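Local coordinates for protein acetyltransferase (Klebsiella pneumoniae, PDB 5XUN) that probably transfers the acetyl group of acetyl-CoA to glycyl-tRNA(Gly), acting as the GNAT-type toxin KacT of a toxin-antitoxin system, at residues Lys140-Ala143 and Phe144-Leu148. The protein carries 1 engineered substitution. Residues are numbered along the deposited sequence; the frame is centred on the assembly and turned at random.
Sequences KAKA and FFLRL. Engineered in segment 144-148: F145 (natural residue Tyr). With ACO (acetyl coenzyme *a), chain E.
On one flank of the helical turns K142 and L146 meet side chain to side chain, CG of K142 lying 3.8 Å from CD1 of L146, where their chains pass at a slant. K142 starts with CG anti to its own N (chi1 173°); its extended chain lays CG and CE against CD1 of L146 and carries NZ on to bond the backbone O of S158 and of E156 and OE1 of Q152. The same pair is also linked through the backbone, by the straightest of the four bonds, L146 N to K142 O at 2.9 Å with 167° at the hydrogen; F144 N to K140 O, F145 N to A141 O and R147 N to A143 O continue the i to i+4 pattern.

The flank facing acetyl coenzyme A carries A141, F144 and R147. CB of A141 rests 3.6 Å from C2P of the pantetheine arm. The F144 ring is sandwiched: CD1 of L148 sits 3.5 Å above one face, and CCP of the cofactor lies over the opposite face, both toward the rim. R147, bent at chi3 (-34°), brings NH1 to 3.0 Å from O8A of the 3'-phosphate, an oblique approach that would be electrostatically favourable. CD2 of F145, engineered from Tyr, comes to 3.2 Å from A141 O, which meets that ring obliquely, and CD2 of F144 lies over the centre of the F145 ring.

Helix 139-147 thus presents cofactor-binding residues of the GNAT fold on one side. F144 and L148 pack on V113 of helix 108-126, F144 packs on L97 and F145 on L94 of strand 88-99, and F145 and L146 rest on L161 of strand 160-164.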
# COMPACT_ATOMS: atom_id res chain seq x y z
N LYS B 140 -6.67 26.27 1.14
CA LYS B 140 -5.51 26.62 0.32
C LYS B 140 -4.85 25.37 -0.27
O LYS B 140 -4.49 25.35 -1.45
CB LYS B 140 -4.49 27.42 1.14
CG LYS B 140 -3.63 28.37 0.31
CD LYS B 140 -2.17 28.29 0.72
CE LYS B 140 -1.33 29.30 -0.04
NZ LYS B 140 -0.63 28.68 -1.20
N ALA B 141 -4.70 24.35 0.57
CA ALA B 141 -4.16 23.07 0.11
C ALA B 141 -5.13 22.38 -0.84
O ALA B 141 -4.72 21.78 -1.84
CB ALA B 141 -3.85 22.17 1.31
N LYS B 142 -6.43 22.48 -0.56
CA LYS B 142 -7.43 21.84 -1.41
C LYS B 142 -7.40 22.40 -2.82
O LYS B 142 -7.40 21.65 -3.80
CB LYS B 142 -8.82 22.02 -0.79
CG LYS B 142 -9.93 21.53 -1.68
CD LYS B 142 -11.23 21.50 -0.93
CE LYS B 142 -12.37 21.18 -1.87
NZ LYS B 142 -13.62 20.99 -1.11
N ALA B 143 -7.36 23.73 -2.94
CA ALA B 143 -7.27 24.34 -4.27
C ALA B 143 -5.99 23.91 -4.97
O ALA B 143 -5.98 23.72 -6.19
CB ALA B 143 -7.35 25.86 -4.15
N PHE B 144 -4.90 23.77 -4.22
CA PHE B 144 -3.65 23.28 -4.77
C PHE B 144 -3.84 21.91 -5.42
O PHE B 144 -3.40 21.68 -6.55
CB PHE B 144 -2.59 23.23 -3.67
CG PHE B 144 -1.33 22.51 -4.05
CD1 PHE B 144 -0.39 23.11 -4.86
CD2 PHE B 144 -1.08 21.23 -3.55
CE1 PHE B 144 0.78 22.45 -5.19
CE2 PHE B 144 0.09 20.57 -3.89
CZ PHE B 144 1.01 21.17 -4.71
N PHE B 145 -4.48 20.98 -4.70
CA PHE B 145 -4.62 19.63 -5.24
C PHE B 145 -5.64 19.59 -6.37
O PHE B 145 -5.44 18.88 -7.36
CB PHE B 145 -5.01 18.66 -4.12
CG PHE B 145 -3.87 18.33 -3.18
CD1 PHE B 145 -2.73 17.69 -3.65
CD2 PHE B 145 -3.94 18.65 -1.83
CE1 PHE B 145 -1.69 17.38 -2.81
CE2 PHE B 145 -2.90 18.34 -0.98
CZ PHE B 145 -1.77 17.71 -1.47
N LEU B 146 -6.72 20.36 -6.26
CA LEU B 146 -7.71 20.42 -7.33
C LEU B 146 -7.09 20.89 -8.64
O LEU B 146 -7.43 20.38 -9.71
CB LEU B 146 -8.87 21.34 -6.92
CG LEU B 146 -9.76 20.79 -5.81
CD1 LEU B 146 -10.82 21.80 -5.40
CD2 LEU B 146 -10.42 19.49 -6.24
N ARG B 147 -6.17 21.86 -8.57
CA ARG B 147 -5.56 22.37 -9.79
C ARG B 147 -4.65 21.34 -10.44
O ARG B 147 -4.51 21.33 -11.67
CB ARG B 147 -4.78 23.65 -9.48
CG ARG B 147 -4.97 24.73 -10.53
CD ARG B 147 -4.11 25.96 -10.26
NE ARG B 147 -3.93 26.24 -8.84
CZ ARG B 147 -2.75 26.31 -8.23
NH1 ARG B 147 -2.66 26.56 -6.93
NH2 ARG B 147 -1.64 26.12 -8.94
N LEU B 148 -4.03 20.48 -9.64
CA LEU B 148 -3.22 19.39 -10.16
C LEU B 148 -4.05 18.24 -10.72
O LEU B 148 -3.48 17.29 -11.26
CB LEU B 148 -2.28 18.87 -9.06
CG LEU B 148 -1.28 19.92 -8.59
CD1 LEU B 148 -0.46 19.42 -7.41
CD2 LEU B 148 -0.37 20.26 -9.76
N1A ACO E . 5.77 25.22 -12.31
C2A ACO E . 4.60 25.34 -11.65
N3A ACO E . 4.23 26.43 -10.95
C4A ACO E . 5.06 27.51 -10.86
C5A ACO E . 6.37 27.44 -11.55
C6A ACO E . 6.69 26.21 -12.30
N6A ACO E . 7.87 26.09 -12.95
N7A ACO E . 7.00 28.60 -11.31
C8A ACO E . 6.17 29.34 -10.53
N9A ACO E . 5.01 28.71 -10.27
C1B ACO E . 3.93 29.29 -9.42
C2B ACO E . 2.57 29.41 -10.11
O2B ACO E . 2.34 30.76 -10.53
C3B ACO E . 1.57 28.99 -9.04
O3B ACO E . 1.08 30.15 -8.37
P3B ACO E . -0.43 30.25 -7.82
O7A ACO E . -1.24 30.65 -9.03
O8A ACO E . -0.74 28.86 -7.31
O9A ACO E . -0.35 31.30 -6.74
C4B ACO E . 2.38 28.18 -8.03
O4B ACO E . 3.76 28.46 -8.26
C5B ACO E . 2.16 26.68 -8.13
O5B ACO E . 2.28 26.13 -6.82
P1A ACO E . 3.66 25.49 -6.28
O1A ACO E . 4.75 26.54 -6.33
O2A ACO E . 3.90 24.15 -6.92
O3A ACO E . 3.25 25.23 -4.76
P2A ACO E . 4.19 25.62 -3.52
O4A ACO E . 5.63 25.35 -3.86
O5A ACO E . 3.78 26.97 -2.99
O6A ACO E . 3.69 24.49 -2.48
CBP ACO E . 2.24 23.89 -0.71
CCP ACO E . 2.31 24.46 -2.11
CDP ACO E . 3.06 22.61 -0.62
CEP ACO E . 0.79 23.62 -0.34
CAP ACO E . 2.81 24.99 0.19
OAP ACO E . 1.94 26.13 0.10
C9P ACO E . 2.92 24.57 1.62
O9P ACO E . 3.89 23.95 2.03
N8P ACO E . 1.90 24.94 2.39
C7P ACO E . 1.97 24.91 3.83
C6P ACO E . 1.74 23.51 4.38
C5P ACO E . 0.58 22.89 3.65
O5P ACO E . -0.54 23.37 3.75
N4P ACO E . 0.87 21.82 2.91
C3P ACO E . -0.12 21.18 2.07
C2P ACO E . -1.11 20.34 2.86
S1P ACO E . -0.70 18.64 2.61
C ACO E . -2.19 18.02 3.00
O ACO E . -3.12 18.80 3.06
CH3 ACO E . -2.31 16.55 3.27